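Local coordinates for CELL WALL surface anchor family protein (Streptococcus pneumoniae, PDB 2WW8) that serves as an adhesin of the pneumococcal pilus and probably recognises host cells through an integrin-like domain carried on a stalk of immunoglobulin-type modules, at residues Ile47-Ile52 and Arg722-Ile727; Asn124-Val129 and Asn683-Ser688. All coordinates share one frame; numbering follows the deposited sequence.

Contact 1 (Ile47-Ile52 and Arg722-Ile727); sequences IGKVVI and RKYPEI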
loop_
_atom_site.group_PDB
_atom_site.type_symbol
_atom_site.label_atom_id
_atom_site.label_comp_id
_atom_site.label_asym_id
_atom_site.label_seq_id
_atom_site.Cartn_x
_atom_site.Cartn_y
_atom_site.Cartn_z
ATOM N N ILE A 47 21.396 32.311 6.575
ATOM C CA ILE A 47 20.346 31.969 5.625
ATOM C C ILE A 47 19.340 33.091 5.286
ATOM O O ILE A 47 18.487 32.928 4.408
ATOM C CB ILE A 47 19.783 30.574 6.014
ATOM C CG1 ILE A 47 18.669 30.089 5.082
ATOM C CG2 ILE A 47 19.586 30.451 7.543
ATOM C CD1 ILE A 47 17.702 29.153 5.752
ATOM N N GLY A 48 19.453 34.251 5.932
ATOM C CA GLY A 48 18.706 35.443 5.519
ATOM C C GLY A 48 18.991 35.922 4.101
ATOM O O GLY A 48 20.064 35.656 3.568
ATOM N N LYS A 49 18.037 36.608 3.476
ATOM C CA LYS A 49 18.185 37.130 2.115
ATOM C C LYS A 49 17.273 38.316 1.807
ATOM O O LYS A 49 16.095 38.295 2.165
ATOM C CB LYS A 49 17.961 36.057 1.056
ATOM C CG LYS A 49 18.088 36.602 -0.359
ATOM C CD LYS A 49 17.669 35.565 -1.359
ATOM C CE LYS A 49 17.923 35.988 -2.773
ATOM N NZ LYS A 49 17.978 34.799 -3.675
ATOM N N VAL A 50 17.809 39.339 1.143
ATOM C CA VAL A 50 17.020 40.493 0.699
ATOM C C VAL A 50 17.509 40.996 -0.660
ATOM O O VAL A 50 18.704 40.945 -0.944
ATOM C CB VAL A 50 16.963 41.610 1.767
ATOM C CG1 VAL A 50 18.332 42.271 1.970
ATOM C CG2 VAL A 50 15.878 42.624 1.420
ATOM N N VAL A 51 16.593 41.441 -1.509
ATOM C CA VAL A 51 16.937 41.863 -2.864
ATOM C C VAL A 51 16.364 43.284 -3.082
ATOM O O VAL A 51 15.247 43.570 -2.629
ATOM C CB VAL A 51 16.419 40.818 -3.909
ATOM C CG1 VAL A 51 16.494 41.322 -5.358
ATOM C CG2 VAL A 51 17.114 39.448 -3.747
ATOM N N ILE A 52 17.122 44.176 -3.729
ATOM C CA ILE A 52 16.646 45.532 -4.055
ATOM C C ILE A 52 16.697 45.826 -5.550
ATOM O O ILE A 52 17.733 45.659 -6.191
ATOM C CB ILE A 52 17.384 46.679 -3.338
ATOM C CG1 ILE A 52 17.518 46.446 -1.830
ATOM C CG2 ILE A 52 16.597 47.966 -3.521
ATOM C CD1 ILE A 52 18.859 45.853 -1.397
ATOM N N ARG A 722 11.718 29.267 2.107
ATOM C CA ARG A 722 11.105 30.527 2.480
ATOM C C ARG A 722 11.233 31.549 1.342
ATOM O O ARG A 722 12.239 31.571 0.625
ATOM C CB ARG A 722 11.773 31.014 3.747
ATOM C CG ARG A 722 10.886 31.872 4.591
ATOM C CD ARG A 722 11.721 32.045 5.841
ATOM N NE ARG A 722 11.321 31.102 6.872
ATOM C CZ ARG A 722 10.117 31.163 7.424
ATOM N NH1 ARG A 722 9.280 32.102 6.994
ATOM N NH2 ARG A 722 9.748 30.298 8.362
ATOM N N LYS A 723 10.201 32.362 1.148
ATOM C CA LYS A 723 10.277 33.470 0.183
ATOM C C LYS A 723 11.122 34.632 0.693
ATOM O O LYS A 723 11.213 34.895 1.901
ATOM C CB LYS A 723 8.892 33.980 -0.192
ATOM C CG LYS A 723 8.184 33.056 -1.152
ATOM C CD LYS A 723 6.714 33.341 -1.062
ATOM C CE LYS A 723 5.886 32.280 -1.759
ATOM N NZ LYS A 723 4.780 33.044 -2.432
ATOM N N TYR A 724 11.754 35.332 -0.239
ATOM C CA TYR A 724 12.583 36.459 0.178
ATOM C C TYR A 724 11.913 37.784 -0.185
ATOM O O TYR A 724 11.192 37.865 -1.178
ATOM C CB TYR A 724 14.023 36.342 -0.344
ATOM C CG TYR A 724 14.086 36.416 -1.838
ATOM C CD1 TYR A 724 14.022 37.654 -2.482
ATOM C CD2 TYR A 724 14.180 35.260 -2.602
ATOM C CE1 TYR A 724 14.050 37.737 -3.852
ATOM C CE2 TYR A 724 14.221 35.334 -3.986
ATOM C CZ TYR A 724 14.161 36.583 -4.593
ATOM O OH TYR A 724 14.185 36.701 -5.958
ATOM N N PRO A 725 12.138 38.817 0.641
ATOM C CA PRO A 725 11.672 40.176 0.307
ATOM C C PRO A 725 12.458 40.870 -0.810
ATOM O O PRO A 725 13.696 40.824 -0.823
ATOM C CB PRO A 725 11.793 40.947 1.633
ATOM C CG PRO A 725 12.817 40.195 2.414
ATOM C CD PRO A 725 12.820 38.752 1.948
ATOM N N GLU A 726 11.714 41.481 -1.735
ATOM C CA GLU A 726 12.232 42.338 -2.795
ATOM C C GLU A 726 11.651 43.756 -2.676
ATOM O O GLU A 726 10.460 43.989 -2.921
ATOM C CB GLU A 726 11.981 41.713 -4.172
ATOM C CG GLU A 726 12.175 42.662 -5.324
ATOM C CD GLU A 726 11.272 42.302 -6.479
ATOM O OE1 GLU A 726 11.647 41.315 -7.147
ATOM O OE2 GLU A 726 10.231 42.986 -6.702
ATOM N N ILE A 727 12.497 44.698 -2.267
ATOM C CA ILE A 727 12.142 46.120 -2.341
ATOM C C ILE A 727 12.358 46.691 -3.738
ATOM O O ILE A 727 13.407 46.493 -4.354
ATOM C CB ILE A 727 12.924 47.026 -1.397
ATOM C CG1 ILE A 727 12.820 46.521 0.033
ATOM C CG2 ILE A 727 12.279 48.398 -1.420
ATOM C CD1 ILE A 727 14.153 46.486 0.722
#
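Lys49 reaches across from strand 48-52 and runs its side chain alongside Tyr724, the outer half over the ring. Lys49 CB starts 4.2 Å from Tyr724 CB and Lys49 CG lies 4.1 Å from the same atom; with CG anti to the backbone N (chi1 179°) and every later torsion near anti, the two side chains run side by side in the same direction. Lys49 CD settles beside the root of the ring, 3.7 Å from Tyr724 CG. Lys49 CE lies over the middle of one face, 3.9 Å from the Tyr724 ring centroid in a CH-pi contact. Lys49 NZ is displaced toward the CD2-CE2 side, an off-centre cation-pi contact 4.2 Å from the Tyr724 ring centroid, and its charge is paired with Glu139 in a salt bridge. The ring stands in the crowded position between backbone N and carbonyl carbon (chi1 65°), and Val51 CG2 meets it obliquely, 3.5 Å from Tyr724 CE1.

Beyond this pair the backbones join as parallel strands. Val51 turns both its N-H and its C=O to the neighbouring strand, bonding the residues either side of Glu726: Val51 N donates to Pro725 O at 3.0 Å, and Val51 O accepts from Ile727 N at 3.0 Å, the latter more bent (138°). Val50, Pro725 and Ile727 add apolar contacts toward strand 127-129.

Strands 48-55 and 724-730 form the central pair of a four-stranded mixed sheet. Strand 88-94 flanks the first and strand 135-137 the second, both antiparallel, so the only parallel pairing joins two segments from distant parts of the sequence.

Contact 2 (Asn124-Val129 and Asn683-Ser688); sequences NGRTTV and NDEFVS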
loop_
_atom_site.group_PDB
_atom_site.type_symbol
_atom_site.label_atom_id
_atom_site.label_comp_id
_atom_site.label_asym_id
_atom_site.label_seq_id
_atom_site.Cartn_x
_atom_site.Cartn_y
_atom_site.Cartn_z
ATOM N N ASN A 124 15.516 31.491 12.405
ATOM C CA ASN A 124 15.191 30.595 11.279
ATOM C C ASN A 124 15.406 31.101 9.839
ATOM O O ASN A 124 14.971 30.457 8.878
ATOM C CB ASN A 124 13.737 30.118 11.413
ATOM C CG ASN A 124 12.722 31.224 11.162
ATOM O OD1 ASN A 124 13.081 32.366 10.893
ATOM N ND2 ASN A 124 11.441 30.887 11.253
ATOM N N GLY A 125 16.051 32.265 9.697
ATOM C CA GLY A 125 16.346 32.877 8.397
ATOM C C GLY A 125 15.242 33.681 7.728
ATOM O O GLY A 125 15.322 34.032 6.552
ATOM N N ARG A 126 14.199 33.977 8.487
ATOM C CA ARG A 126 13.089 34.786 8.012
ATOM C C ARG A 126 13.541 36.249 7.931
ATOM O O ARG A 126 13.911 36.868 8.941
ATOM C CB ARG A 126 11.967 34.660 9.027
ATOM C CG ARG A 126 10.969 35.764 9.034
ATOM C CD ARG A 126 9.775 35.297 8.274
ATOM N NE ARG A 126 8.597 35.707 9.016
ATOM C CZ ARG A 126 8.080 35.055 10.057
ATOM N NH1 ARG A 126 8.604 33.922 10.523
ATOM N NH2 ARG A 126 6.997 35.562 10.638
ATOM N N THR A 127 13.494 36.791 6.719
ATOM C CA THR A 127 14.005 38.137 6.450
ATOM C C THR A 127 12.877 39.150 6.283
ATOM O O THR A 127 12.053 39.034 5.368
ATOM C CB THR A 127 14.843 38.144 5.159
ATOM O OG1 THR A 127 15.966 37.271 5.324
ATOM C CG2 THR A 127 15.321 39.570 4.829
ATOM N N THR A 128 12.868 40.157 7.149
ATOM C CA THR A 128 11.839 41.198 7.092
ATOM C C THR A 128 12.450 42.596 6.912
ATOM O O THR A 128 13.428 42.943 7.582
ATOM C CB THR A 128 10.987 41.155 8.382
ATOM O OG1 THR A 128 10.570 39.804 8.616
ATOM C CG2 THR A 128 9.773 42.073 8.310
ATOM N N VAL A 129 11.885 43.401 6.017
ATOM C CA VAL A 129 12.313 44.795 5.910
ATOM C C VAL A 129 11.296 45.650 6.669
ATOM O O VAL A 129 10.177 45.783 6.188
ATOM C CB VAL A 129 12.429 45.216 4.430
ATOM C CG1 VAL A 129 12.985 46.637 4.307
ATOM C CG2 VAL A 129 13.311 44.225 3.669
ATOM N N ASN A 683 4.449 24.119 10.149
ATOM C CA ASN A 683 4.333 25.357 10.877
ATOM C C ASN A 683 5.068 26.526 10.203
ATOM O O ASN A 683 6.124 26.354 9.598
ATOM C CB ASN A 683 4.836 25.152 12.298
ATOM C CG ASN A 683 4.721 26.411 13.101
ATOM O OD1 ASN A 683 5.603 27.265 13.047
ATOM N ND2 ASN A 683 3.608 26.563 13.819
ATOM N N ASP A 684 4.507 27.718 10.312
ATOM C CA ASP A 684 5.076 28.899 9.671
ATOM C C ASP A 684 6.515 29.231 10.051
ATOM O O ASP A 684 7.117 30.024 9.334
ATOM C CB ASP A 684 4.232 30.136 9.970
ATOM C CG ASP A 684 3.035 30.249 9.059
ATOM O OD1 ASP A 684 2.883 29.406 8.141
ATOM O OD2 ASP A 684 2.264 31.218 9.270
ATOM N N GLU A 685 7.058 28.662 11.136
ATOM C CA GLU A 685 8.375 29.092 11.630
ATOM C C GLU A 685 9.473 28.177 11.098
ATOM O O GLU A 685 10.598 28.205 11.603
ATOM C CB GLU A 685 8.457 29.235 13.169
ATOM C CG GLU A 685 7.396 30.141 13.808
ATOM C CD GLU A 685 7.574 31.627 13.527
ATOM O OE1 GLU A 685 8.678 32.165 13.793
ATOM O OE2 GLU A 685 6.597 32.263 13.059
ATOM N N PHE A 686 9.129 27.361 10.099
ATOM C CA PHE A 686 10.094 26.420 9.522
ATOM C C PHE A 686 11.420 27.064 9.154
ATOM O O PHE A 686 11.487 28.258 8.838
ATOM C CB PHE A 686 9.567 25.701 8.271
ATOM C CG PHE A 686 9.261 26.613 7.090
ATOM C CD1 PHE A 686 8.014 27.219 6.971
ATOM C CD2 PHE A 686 10.214 26.827 6.094
ATOM C CE1 PHE A 686 7.706 28.031 5.886
ATOM C CE2 PHE A 686 9.949 27.662 5.002
ATOM C CZ PHE A 686 8.694 28.288 4.902
ATOM N N VAL A 687 12.458 26.236 9.135
ATOM C CA VAL A 687 13.698 26.663 8.490
ATOM C C VAL A 687 13.708 26.320 7.007
ATOM O O VAL A 687 13.533 25.179 6.616
ATOM C CB VAL A 687 14.921 26.068 9.208
ATOM C CG1 VAL A 687 16.219 26.363 8.458
ATOM C CG2 VAL A 687 14.994 26.608 10.651
ATOM N N SER A 688 13.976 27.302 6.161
ATOM C CA SER A 688 13.986 27.067 4.724
ATOM C C SER A 688 14.789 25.816 4.328
ATOM O O SER A 688 15.904 25.662 4.792
ATOM C CB SER A 688 14.536 28.334 4.037
ATOM O OG SER A 688 13.995 28.472 2.735
#
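The carboxamide of Asn124 points its amino end at the backbone of the opposing turn, while its oxygen is turned back on its own loop. CG occupies the crowded position between backbone N and carbonyl carbon (chi1 70°), which directs the amide toward segment 683-688. Asn124 ND2 donates to Glu685 O at 2.8 Å in an almost straight bond (171° at hydrogen). The acceptor lies close to the Asn124 amide plane, but the donor stands well above the plane of the Glu685 carbonyl. Asn124 OD1 accepts from Arg126 N at 3.1 Å, so bonds at both ends hold the flat group against rotation. At the root of the side chain, Asn124 CB rests on Val687 CG2 at 3.8 Å.

Arg126 and Glu685 approach each other obliquely beside this amide. The Arg126 chain bends at chi2 and chi3 and the Glu685 chain at chi2, and their guanidinium and carboxylate planes stand 60° apart. The carboxylate comes to the guanidinium edge, where Arg126 NH1 and Glu685 OE2 make a long salt bridge of 3.6 Å. With this separation and tilt, the pair is probably a looser tie than the Asn124 bond.

Each loop carries an Asx turn: Asn124 OD1 closes one, and Asn683 OD1 closes the other by accepting from Glu685 N at 2.8 Å. The latter overlaps a type I beta turn, Asn683 to Phe686, whose Phe686 N bonds back to Asn683 O. The arrangement is a loop-to-loop junction between modules, joining the prealbumin-like domain to the Ig-like domain of the tip-pilin type.

Contacts 1 and 2 lie next to each other, their centres about 11 Å apart, and in sequence segments 124-129 and 683-688 both fall between the two strands paired in contact 1. Arg722 connects them directly: its N lies 2.5 Å from Ser688 OG and its NH2 2.7 Å from Phe686 O, both probable hydrogen bonds, while its guanidinium makes a cation-pi contact with Phe686. In addition, Pro725 CG packs 3.3 Å from Thr127 O. Contact 1 adds strand 724-730, from far along the chain, to the sheet of the prealbumin-like module, and contact 2 joins that module's end to the Ig-like one. Neither contact includes residues of the magnesium or calcium sites.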